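Hemoglobin-like protein (Methylacidiphilum infernorum, PDB 4NK2) binds heme as a group II truncated hemoglobin and probably binds or carries oxygen. Local coordinates at residues A98-E103 with P109-T114; E135-C140 with Q160-F165; S153-F158 with V182-I187. All blocks are in the same frame, centred on the assembly; numbering follows the deposited sequence.

Interaction 1: A98-E103 with P109-T114. With HEM (protoporphyrin IX containing Fe), chain C.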
# COMPACT_ATOMS: atom_id res chain seq x y z
N ALA A 98 15.48 1.99 20.18
CA ALA A 98 15.95 1.22 21.33
C ALA A 98 15.02 1.49 22.52
O ALA A 98 14.64 0.54 23.25
CB ALA A 98 17.39 1.56 21.65
N ASP A 99 14.64 2.76 22.71
CA ASP A 99 13.64 3.08 23.74
C ASP A 99 12.36 2.29 23.51
O ASP A 99 11.78 1.76 24.46
CB ASP A 99 13.30 4.57 23.77
CG ASP A 99 14.43 5.44 24.30
OD1 ASP A 99 15.38 4.90 24.92
OD2 ASP A 99 14.36 6.67 24.08
N PHE A 100 11.89 2.23 22.27
CA PHE A 100 10.67 1.48 21.96
C PHE A 100 10.83 -0.02 22.30
O PHE A 100 9.96 -0.62 22.95
CB PHE A 100 10.30 1.65 20.48
CG PHE A 100 9.02 0.96 20.09
CD1 PHE A 100 7.79 1.48 20.48
CD2 PHE A 100 9.04 -0.18 19.31
CE1 PHE A 100 6.60 0.85 20.12
CE2 PHE A 100 7.86 -0.83 18.96
CZ PHE A 100 6.63 -0.31 19.36
N VAL A 101 11.92 -0.62 21.85
CA VAL A 101 12.15 -2.04 22.09
C VAL A 101 12.26 -2.35 23.58
O VAL A 101 11.68 -3.33 24.06
CB VAL A 101 13.44 -2.52 21.39
CG1 VAL A 101 13.87 -3.89 21.93
CG2 VAL A 101 13.23 -2.56 19.86
N VAL A 102 13.03 -1.55 24.31
CA VAL A 102 13.18 -1.76 25.75
C VAL A 102 11.82 -1.69 26.43
O VAL A 102 11.48 -2.53 27.26
CB VAL A 102 14.13 -0.73 26.38
CG1 VAL A 102 14.06 -0.80 27.90
CG2 VAL A 102 15.56 -0.95 25.90
N GLU A 103 11.02 -0.68 26.08
CA GLU A 103 9.71 -0.53 26.71
C GLU A 103 8.78 -1.69 26.37
O GLU A 103 8.15 -2.29 27.26
CB GLU A 103 9.05 0.80 26.29
CG GLU A 103 7.63 0.96 26.84
CD GLU A 103 7.07 2.38 26.72
OE1 GLU A 103 7.79 3.30 26.25
OE2 GLU A 103 5.89 2.59 27.10
N PRO A 109 9.29 2.86 30.64
CA PRO A 109 8.52 3.39 29.51
C PRO A 109 9.26 4.51 28.76
O PRO A 109 8.70 5.60 28.54
CB PRO A 109 7.25 3.93 30.19
CG PRO A 109 7.72 4.37 31.54
CD PRO A 109 8.83 3.40 31.93
N TYR A 110 10.50 4.23 28.36
CA TYR A 110 11.33 5.25 27.72
C TYR A 110 10.67 5.87 26.49
O TYR A 110 10.87 7.06 26.22
CB TYR A 110 12.68 4.67 27.31
CG TYR A 110 13.56 4.20 28.46
CD1 TYR A 110 14.12 5.12 29.34
CD2 TYR A 110 13.86 2.86 28.62
CE1 TYR A 110 14.94 4.70 30.38
CE2 TYR A 110 14.68 2.43 29.66
CZ TYR A 110 15.21 3.36 30.53
OH TYR A 110 16.03 2.94 31.56
N TYR A 111 9.92 5.08 25.73
CA TYR A 111 9.38 5.59 24.46
C TYR A 111 8.14 6.45 24.66
O TYR A 111 8.03 7.55 24.11
CB TYR A 111 9.09 4.44 23.47
CG TYR A 111 8.66 4.93 22.10
CD1 TYR A 111 9.59 5.26 21.13
CD2 TYR A 111 7.31 5.10 21.79
CE1 TYR A 111 9.20 5.73 19.88
CE2 TYR A 111 6.91 5.57 20.54
CZ TYR A 111 7.87 5.88 19.60
OH TYR A 111 7.48 6.34 18.36
N THR A 112 7.19 5.96 25.45
CA THR A 112 5.96 6.70 25.66
C THR A 112 6.21 8.03 26.39
O THR A 112 5.53 9.03 26.13
CB THR A 112 4.91 5.83 26.38
OG1 THR A 112 5.48 5.26 27.55
CG2 THR A 112 4.47 4.69 25.46
N LEU A 113 7.22 8.05 27.27
CA LEU A 113 7.64 9.28 27.96
C LEU A 113 8.27 10.31 27.02
O LEU A 113 8.32 11.51 27.34
CB LEU A 113 8.64 8.96 29.08
CG LEU A 113 8.08 8.22 30.29
CD1 LEU A 113 9.18 7.86 31.30
CD2 LEU A 113 7.02 9.08 30.97
N THR A 114 8.77 9.87 25.88
CA THR A 114 9.45 10.77 24.97
C THR A 114 8.68 11.00 23.68
O THR A 114 8.14 12.06 23.48
CB THR A 114 10.85 10.27 24.65
OG1 THR A 114 10.79 8.91 24.23
CG2 THR A 114 11.72 10.36 25.85
CHA HEM C . 11.45 4.57 12.48
CHB HEM C . 12.31 1.68 8.70
CHC HEM C . 9.58 -1.79 10.78
CHD HEM C . 10.42 0.53 14.99
C1A HEM C . 11.85 4.15 11.23
C2A HEM C . 12.44 4.97 10.17
C3A HEM C . 12.67 4.15 9.13
C4A HEM C . 12.24 2.80 9.49
CMA HEM C . 13.30 4.50 7.76
CAA HEM C . 12.72 6.50 10.26
CBA HEM C . 11.52 7.23 9.61
CGA HEM C . 11.57 8.75 9.62
O1A HEM C . 11.26 9.37 8.56
O2A HEM C . 11.89 9.38 10.67
C1B HEM C . 11.57 0.51 8.86
C2B HEM C . 11.33 -0.52 7.86
C3B HEM C . 10.58 -1.48 8.43
C4B HEM C . 10.31 -1.10 9.82
CMB HEM C . 11.86 -0.54 6.41
CAB HEM C . 10.10 -2.75 7.71
CBB HEM C . 9.12 -3.48 8.25
C1C HEM C . 9.60 -1.50 12.13
C2C HEM C . 9.08 -2.31 13.23
C3C HEM C . 9.31 -1.65 14.38
C4C HEM C . 10.00 -0.41 14.07
CMC HEM C . 8.37 -3.67 13.07
CAC HEM C . 8.96 -2.10 15.82
CBC HEM C . 8.71 -3.39 16.12
C1D HEM C . 10.65 1.86 14.73
C2D HEM C . 10.60 2.95 15.69
C3D HEM C . 10.93 4.20 14.90
C4D HEM C . 11.14 3.76 13.54
CMD HEM C . 10.29 2.89 17.21
CAD HEM C . 11.00 5.65 15.44
CBD HEM C . 9.56 6.18 15.45
CGD HEM C . 9.60 7.59 15.98
O1D HEM C . 10.08 8.49 15.24
O2D HEM C . 9.18 7.83 17.14
NA HEM C . 11.75 2.85 10.78
NB HEM C . 10.94 0.11 10.02
NC HEM C . 10.15 -0.36 12.70
ND HEM C . 10.97 2.38 13.49
FE HEM C . 10.86 1.26 11.73
O HOH W 1 12.98 8.03 22.43
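Glu-103 OE1 receives two backbone N-H groups of the loop after its helix. Thr-112 N reaches Glu-103 OE1 at 2.8 Å along a nearly straight path (163°), on the lone pair that faces the other carboxylate oxygen, whereas the bond from Tyr-111 N is bent and weak. Glu-103 OE2 accepts the hydroxyl of Thr-112 at 2.7 Å from OG1, on its syn side. The carboxylate arrives here because Glu-103 CG stands anti to the backbone N (chi1 176°) and the chain runs on extended, with Glu-103 CD 3.3 Å from Pro-109 CA. Without this carboxylate, as with an alanine here, Thr-112 N and OG1 would probably lose their acceptors, Tyr-111 N its weak one, and the 109-114 turn would be less firmly tied to the helix.

One turn back, the edge of the Phe-100 ring meets the face of Tyr-111 in a T-shaped stack, centroids 5.2 Å apart and planes at 77°. Tyr-111 OH then donates to heme propionate O2D at 2.6 Å, and Phe-100 CB lies 3.5 Å from heme methyl CMD. Beside this pair, Val-102 CG1 touches the edge of the Tyr-110 ring at CE2 (3.7 Å). Asp-99 packs against Tyr-110 CB, its oxygens salt-bridged to Lys-95 and Arg-64. This is the propionate edge of the globin heme pocket, where Arg-96 and Arg-115 also bond the heme.

Interaction 2: E135-C140 with Q160-F165. With HEM (protoporphyrin IX containing Fe), chain C.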
# COMPACT_ATOMS: atom_id res chain seq x y z
N GLU A 135 11.22 -7.86 4.31
CA GLU A 135 12.00 -9.10 4.35
C GLU A 135 13.44 -8.81 4.71
O GLU A 135 14.04 -9.50 5.54
CB GLU A 135 11.93 -9.84 3.01
CG GLU A 135 10.55 -10.34 2.65
CD GLU A 135 10.57 -11.34 1.51
OE1 GLU A 135 11.66 -11.88 1.19
OE2 GLU A 135 9.49 -11.61 0.94
N ILE A 136 14.00 -7.77 4.09
CA ILE A 136 15.38 -7.38 4.37
C ILE A 136 15.54 -6.86 5.80
O ILE A 136 16.50 -7.21 6.49
CB ILE A 136 15.88 -6.32 3.35
CG1 ILE A 136 16.04 -6.94 1.95
CG2 ILE A 136 17.20 -5.72 3.82
CD1 ILE A 136 16.28 -5.87 0.86
N TRP A 137 14.61 -6.03 6.26
CA TRP A 137 14.62 -5.54 7.64
C TRP A 137 14.61 -6.73 8.61
O TRP A 137 15.35 -6.75 9.60
CB TRP A 137 13.41 -4.64 7.86
CG TRP A 137 13.25 -3.94 9.21
CD1 TRP A 137 13.61 -2.65 9.52
CD2 TRP A 137 12.61 -4.47 10.38
NE1 TRP A 137 13.26 -2.36 10.82
CE2 TRP A 137 12.65 -3.46 11.37
CE3 TRP A 137 12.04 -5.71 10.69
CZ2 TRP A 137 12.12 -3.65 12.65
CZ3 TRP A 137 11.51 -5.89 11.96
CH2 TRP A 137 11.56 -4.87 12.93
N LEU A 138 13.79 -7.73 8.32
CA LEU A 138 13.73 -8.95 9.15
C LEU A 138 15.02 -9.77 9.11
O LEU A 138 15.47 -10.27 10.15
CB LEU A 138 12.54 -9.82 8.73
CG LEU A 138 11.18 -9.36 9.26
CD1 LEU A 138 10.05 -10.24 8.74
CD2 LEU A 138 11.17 -9.36 10.80
N ALA A 139 15.62 -9.94 7.93
CA ALA A 139 16.84 -10.75 7.85
C ALA A 139 17.96 -10.06 8.60
O ALA A 139 18.82 -10.72 9.20
CB ALA A 139 17.24 -10.98 6.41
N CYS A 140 17.97 -8.73 8.56
CA CYS A 140 18.93 -7.97 9.35
C CYS A 140 18.71 -8.20 10.84
O CYS A 140 19.67 -8.15 11.62
CB CYS A 140 18.82 -6.48 9.04
SG CYS A 140 19.49 -6.03 7.42
N GLN A 160 8.66 -13.70 16.97
CA GLN A 160 7.29 -13.76 16.52
C GLN A 160 6.62 -12.40 16.64
O GLN A 160 5.74 -12.06 15.89
CB GLN A 160 6.51 -14.85 17.24
CG GLN A 160 6.03 -14.46 18.60
OE1 GLN A 160 5.61 -16.80 18.99
NE2 GLN A 160 4.82 -15.33 20.50
N TRP A 161 7.09 -11.60 17.59
CA TRP A 161 6.60 -10.22 17.69
C TRP A 161 6.98 -9.40 16.47
O TRP A 161 6.11 -8.83 15.79
CB TRP A 161 7.12 -9.54 18.96
CG TRP A 161 6.78 -8.06 19.01
CD1 TRP A 161 5.56 -7.49 18.78
CD2 TRP A 161 7.68 -6.98 19.31
NE1 TRP A 161 5.65 -6.11 18.92
CE2 TRP A 161 6.94 -5.78 19.24
CE3 TRP A 161 9.04 -6.91 19.64
CZ2 TRP A 161 7.51 -4.53 19.49
CZ3 TRP A 161 9.61 -5.68 19.88
CH2 TRP A 161 8.84 -4.49 19.80
N ILE A 162 8.27 -9.31 16.15
CA ILE A 162 8.64 -8.46 15.01
C ILE A 162 8.22 -9.04 13.65
O ILE A 162 7.92 -8.29 12.73
CB ILE A 162 10.16 -8.11 14.98
CG1 ILE A 162 11.02 -9.38 14.93
CG2 ILE A 162 10.52 -7.27 16.19
CD1 ILE A 162 12.50 -9.11 14.67
N GLU A 163 8.25 -10.37 13.52
CA GLU A 163 7.84 -11.00 12.26
C GLU A 163 6.41 -10.64 11.91
O GLU A 163 6.08 -10.42 10.74
CB GLU A 163 7.96 -12.53 12.32
CG GLU A 163 7.69 -13.23 10.98
CD GLU A 163 6.20 -13.43 10.67
OE1 GLU A 163 5.35 -13.38 11.61
OE2 GLU A 163 5.87 -13.69 9.48
N SER A 164 5.54 -10.61 12.92
CA SER A 164 4.14 -10.27 12.64
C SER A 164 3.90 -8.76 12.64
O SER A 164 3.20 -8.26 11.77
CB SER A 164 3.19 -10.96 13.61
OG SER A 164 1.86 -10.55 13.33
N PHE A 165 4.47 -8.06 13.62
CA PHE A 165 4.22 -6.62 13.75
C PHE A 165 4.72 -5.90 12.50
O PHE A 165 4.11 -4.91 12.06
CB PHE A 165 4.92 -6.07 14.99
CG PHE A 165 4.46 -4.69 15.39
CD1 PHE A 165 3.16 -4.27 15.15
CD2 PHE A 165 5.33 -3.82 16.04
CE1 PHE A 165 2.73 -3.00 15.54
CE2 PHE A 165 4.91 -2.54 16.43
CZ PHE A 165 3.61 -2.14 16.17
CHA HEM C . 11.45 4.57 12.48
CHB HEM C . 12.31 1.68 8.70
CHC HEM C . 9.58 -1.79 10.78
CHD HEM C . 10.42 0.53 14.99
C1A HEM C . 11.85 4.15 11.23
C2A HEM C . 12.44 4.97 10.17
C3A HEM C . 12.67 4.15 9.13
C4A HEM C . 12.24 2.80 9.49
CMA HEM C . 13.30 4.50 7.76
CAA HEM C . 12.72 6.50 10.26
CBA HEM C . 11.52 7.23 9.61
CGA HEM C . 11.57 8.75 9.62
O1A HEM C . 11.26 9.37 8.56
O2A HEM C . 11.89 9.38 10.67
C1B HEM C . 11.57 0.51 8.86
C2B HEM C . 11.33 -0.52 7.86
C3B HEM C . 10.58 -1.48 8.43
C4B HEM C . 10.31 -1.10 9.82
CMB HEM C . 11.86 -0.54 6.41
CAB HEM C . 10.10 -2.75 7.71
CBB HEM C . 9.12 -3.48 8.25
C1C HEM C . 9.60 -1.50 12.13
C2C HEM C . 9.08 -2.31 13.23
C3C HEM C . 9.31 -1.65 14.38
C4C HEM C . 10.00 -0.41 14.07
CMC HEM C . 8.37 -3.67 13.07
CAC HEM C . 8.96 -2.10 15.82
CBC HEM C . 8.71 -3.39 16.12
C1D HEM C . 10.65 1.86 14.73
C2D HEM C . 10.60 2.95 15.69
C3D HEM C . 10.93 4.20 14.90
C4D HEM C . 11.14 3.76 13.54
CMD HEM C . 10.29 2.89 17.21
CAD HEM C . 11.00 5.65 15.44
CBD HEM C . 9.56 6.18 15.45
CGD HEM C . 9.60 7.59 15.98
O1D HEM C . 10.08 8.49 15.24
O2D HEM C . 9.18 7.83 17.14
NA HEM C . 11.75 2.85 10.78
NB HEM C . 10.94 0.11 10.02
NC HEM C . 10.15 -0.36 12.70
ND HEM C . 10.97 2.38 13.49
FE HEM C . 10.86 1.26 11.73
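Apolar contacts between Trp-137, Leu-138 and Ile-162 join the two helical segments, whose axes run almost antiparallel (170°) and approach to 10.6 Å. Ile-162 CB sits at the edge of the indole, in its plane, 4.0 Å from Trp-137 CZ3. With Ile-162 CG1 set between the backbone N and the carbonyl carbon (chi1 58°), Ile-162 CD1 reaches Leu-138 CD2 at 4.1 Å. Leu-138 CD2 also rests 4.0 Å from Glu-163 CA.

Ring contacts with the heme come next. The porphyrin lies over one face of Trp-137, a heme-binding residue, with Trp-137 CZ2 3.4 Å from HEM C1C, so this indole is fixed by a flat neighbour on its face and by Ile-162 at its edge. From the other helix, Phe-165 CD2 touches HEM vinyl carbon CBC at 3.4 Å, and Trp-161 meets the same carbon with its six-membered ring. The antiparallel pair thus forms one wall of the globin heme pocket.

The carboxylate of Glu-163 is engaged outside the pair, in salt bridges with Arg-181 and Arg-134. Around this buried seam, helix 53-75 packs on Trp-137 through His-70 and Leu-74, while Trp-161 and Phe-165 lean on Phe-100 of helix 87-104 and on Val-47 of strand 35-48.

Interaction 3: S153-F158 with V182-I187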
# COMPACT_ATOMS: atom_id res chain seq x y z
N SER A 153 16.06 -18.46 25.61
CA SER A 153 14.77 -18.69 26.26
C SER A 153 13.66 -17.77 25.73
O SER A 153 12.48 -18.11 25.79
CB SER A 153 14.89 -18.48 27.77
OG SER A 153 15.28 -17.14 28.05
N VAL A 154 14.05 -16.60 25.23
CA VAL A 154 13.04 -15.60 24.82
C VAL A 154 13.18 -15.18 23.36
O VAL A 154 12.45 -14.30 22.88
CB VAL A 154 13.12 -14.36 25.70
CG1 VAL A 154 12.62 -14.70 27.09
CG2 VAL A 154 14.56 -13.88 25.77
N LEU A 155 14.10 -15.80 22.66
CA LEU A 155 14.32 -15.53 21.26
C LEU A 155 13.06 -15.69 20.42
O LEU A 155 12.75 -14.85 19.60
CB LEU A 155 15.42 -16.45 20.74
CG LEU A 155 16.05 -16.15 19.40
CD1 LEU A 155 16.33 -14.69 19.22
CD2 LEU A 155 17.29 -16.96 19.29
N GLU A 156 12.34 -16.78 20.61
CA GLU A 156 11.16 -17.03 19.78
C GLU A 156 10.09 -15.99 20.04
O GLU A 156 9.47 -15.49 19.11
CB GLU A 156 10.60 -18.45 19.98
CG GLU A 156 9.35 -18.72 19.13
CD GLU A 156 8.92 -20.18 19.13
OE1 GLU A 156 9.28 -20.92 20.08
OE2 GLU A 156 8.23 -20.61 18.18
N GLU A 157 9.87 -15.67 21.31
CA GLU A 157 8.92 -14.63 21.70
C GLU A 157 9.21 -13.30 20.99
O GLU A 157 8.30 -12.65 20.44
CB GLU A 157 9.01 -14.45 23.22
CG GLU A 157 7.84 -13.72 23.84
CD GLU A 157 7.82 -13.83 25.35
OE1 GLU A 157 7.19 -12.97 26.00
OE2 GLU A 157 8.43 -14.78 25.90
N PHE A 158 10.47 -12.88 21.01
CA PHE A 158 10.88 -11.65 20.33
C PHE A 158 10.66 -11.75 18.82
O PHE A 158 10.11 -10.83 18.19
CB PHE A 158 12.34 -11.33 20.63
CG PHE A 158 12.77 -9.96 20.14
CD1 PHE A 158 13.35 -9.80 18.88
CD2 PHE A 158 12.54 -8.83 20.91
CE1 PHE A 158 13.72 -8.54 18.42
CE2 PHE A 158 12.91 -7.56 20.45
CZ PHE A 158 13.50 -7.42 19.21
N VAL A 182 7.38 -15.76 8.17
CA VAL A 182 8.61 -16.44 8.55
C VAL A 182 8.45 -16.99 9.97
O VAL A 182 8.81 -16.33 10.93
CB VAL A 182 9.83 -15.49 8.48
CG1 VAL A 182 11.13 -16.26 8.75
CG2 VAL A 182 9.90 -14.81 7.12
N PRO A 183 7.89 -18.20 10.10
CA PRO A 183 7.72 -18.76 11.44
C PRO A 183 9.07 -19.13 12.04
O PRO A 183 10.02 -19.42 11.30
CB PRO A 183 6.88 -20.02 11.20
CG PRO A 183 7.20 -20.41 9.77
CD PRO A 183 7.39 -19.11 9.04
N TYR A 184 9.15 -19.11 13.37
CA TYR A 184 10.41 -19.35 14.05
C TYR A 184 11.02 -20.68 13.61
O TYR A 184 12.24 -20.83 13.56
CB TYR A 184 10.19 -19.33 15.55
CG TYR A 184 11.46 -19.42 16.36
CD1 TYR A 184 12.36 -18.36 16.39
CD2 TYR A 184 11.75 -20.56 17.10
CE1 TYR A 184 13.52 -18.43 17.14
CE2 TYR A 184 12.90 -20.65 17.84
CZ TYR A 184 13.78 -19.59 17.87
OH TYR A 184 14.93 -19.69 18.62
N SER A 185 10.16 -21.64 13.29
CA SER A 185 10.62 -22.99 12.93
C SER A 185 11.50 -22.98 11.68
O SER A 185 12.42 -23.79 11.56
CB SER A 185 9.42 -23.91 12.73
OG SER A 185 8.59 -23.44 11.68
N GLU A 186 11.23 -22.06 10.77
CA GLU A 186 12.02 -21.94 9.55
C GLU A 186 13.44 -21.48 9.81
O GLU A 186 14.32 -21.76 9.03
CB GLU A 186 11.35 -20.97 8.58
CG GLU A 186 12.07 -20.78 7.28
CD GLU A 186 11.34 -19.84 6.35
OE1 GLU A 186 10.15 -19.62 6.56
OE2 GLU A 186 11.97 -19.31 5.43
N ILE A 187 13.65 -20.77 10.90
CA ILE A 187 14.96 -20.18 11.19
C ILE A 187 15.59 -20.64 12.50
O ILE A 187 16.69 -20.19 12.84
CB ILE A 187 14.88 -18.63 11.23
CG1 ILE A 187 14.03 -18.17 12.41
CG2 ILE A 187 14.33 -18.08 9.92
CD1 ILE A 187 13.88 -16.65 12.50
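Glu-156 and Tyr-184 bring the two backbones nearest, their CA atoms 6.2 Å apart, where the first turn of helix 155-165, with Val-154 at its N-cap position, passes the weakly bonded start of helix 184-192. Tyr-184 carries the whole contact from its side. Its CG is anti to the backbone N (chi1 -174°), which sends the ring toward helix 155-165, along its flank.

Glu-156 lies across one face of that ring. Glu-156 CB stands 3.7 Å from the centroid of the Tyr-184 ring and only 7° off the normal, which is the geometry of a CH-pi contact over the centre of the face. The extended chain then continues over the inner part of the ring: Glu-156 CG is 3.6 Å from Tyr-184 CG, and Glu-156 CD is 3.5 Å from Tyr-184 CD2. The carboxylate is tilted by 27° from the ring plane, and Glu-156 OE2 ends near Tyr-184 CB at 3.5 Å. What the tyrosine meets is therefore the aliphatic stem of the glutamate together with the flat side of its acid group.

At the far end of the ring, Leu-155 approaches at about a right angle. The Leu-155 CD2 methyl is 3.7 Å from Tyr-184 OH, while Leu-155 CG lies 4.1 Å from Tyr-184 CE1. The outer part of the phenol is thus met by apolar carbon.

Leu-155 also packs on Leu-145 of helix 131-147 and on Phe-150 in the following loop, so it links the tyrosine to the interior. Tyr-184 and Ile-187 both touch Trp-159 of helix 155-165, whose NE1 bonds Val-182 O. In this way the C-terminal helix 184-192 is laid against helix 155-165, and Ile-187 reaches Lys-142 on helix 131-147.

Overall arrangement
Interaction 1 closes before the others open along the chain, while the segments of interactions 2 and 3 alternate. Their centres lie about 19 Å (1 to 2), about 23 Å (1 to 3) and about 10 Å (2 to 3) apart. Helix 155-165 is the shared element: its start serves interaction 3 and its end interaction 2, and Glu-163 OE2 probably bonds Val-182 N between them. Phe-100 of interaction 1 packs on Trp-161 and Phe-165 of interaction 2, and Val-101 on Phe-158 of interaction 3. Interaction 1 touches the heme at a propionate, a methyl and a vinyl group, interaction 2 over the porphyrin face and at the same vinyl, whereas interaction 3 joins the C-terminal helix to the globin fold away from it.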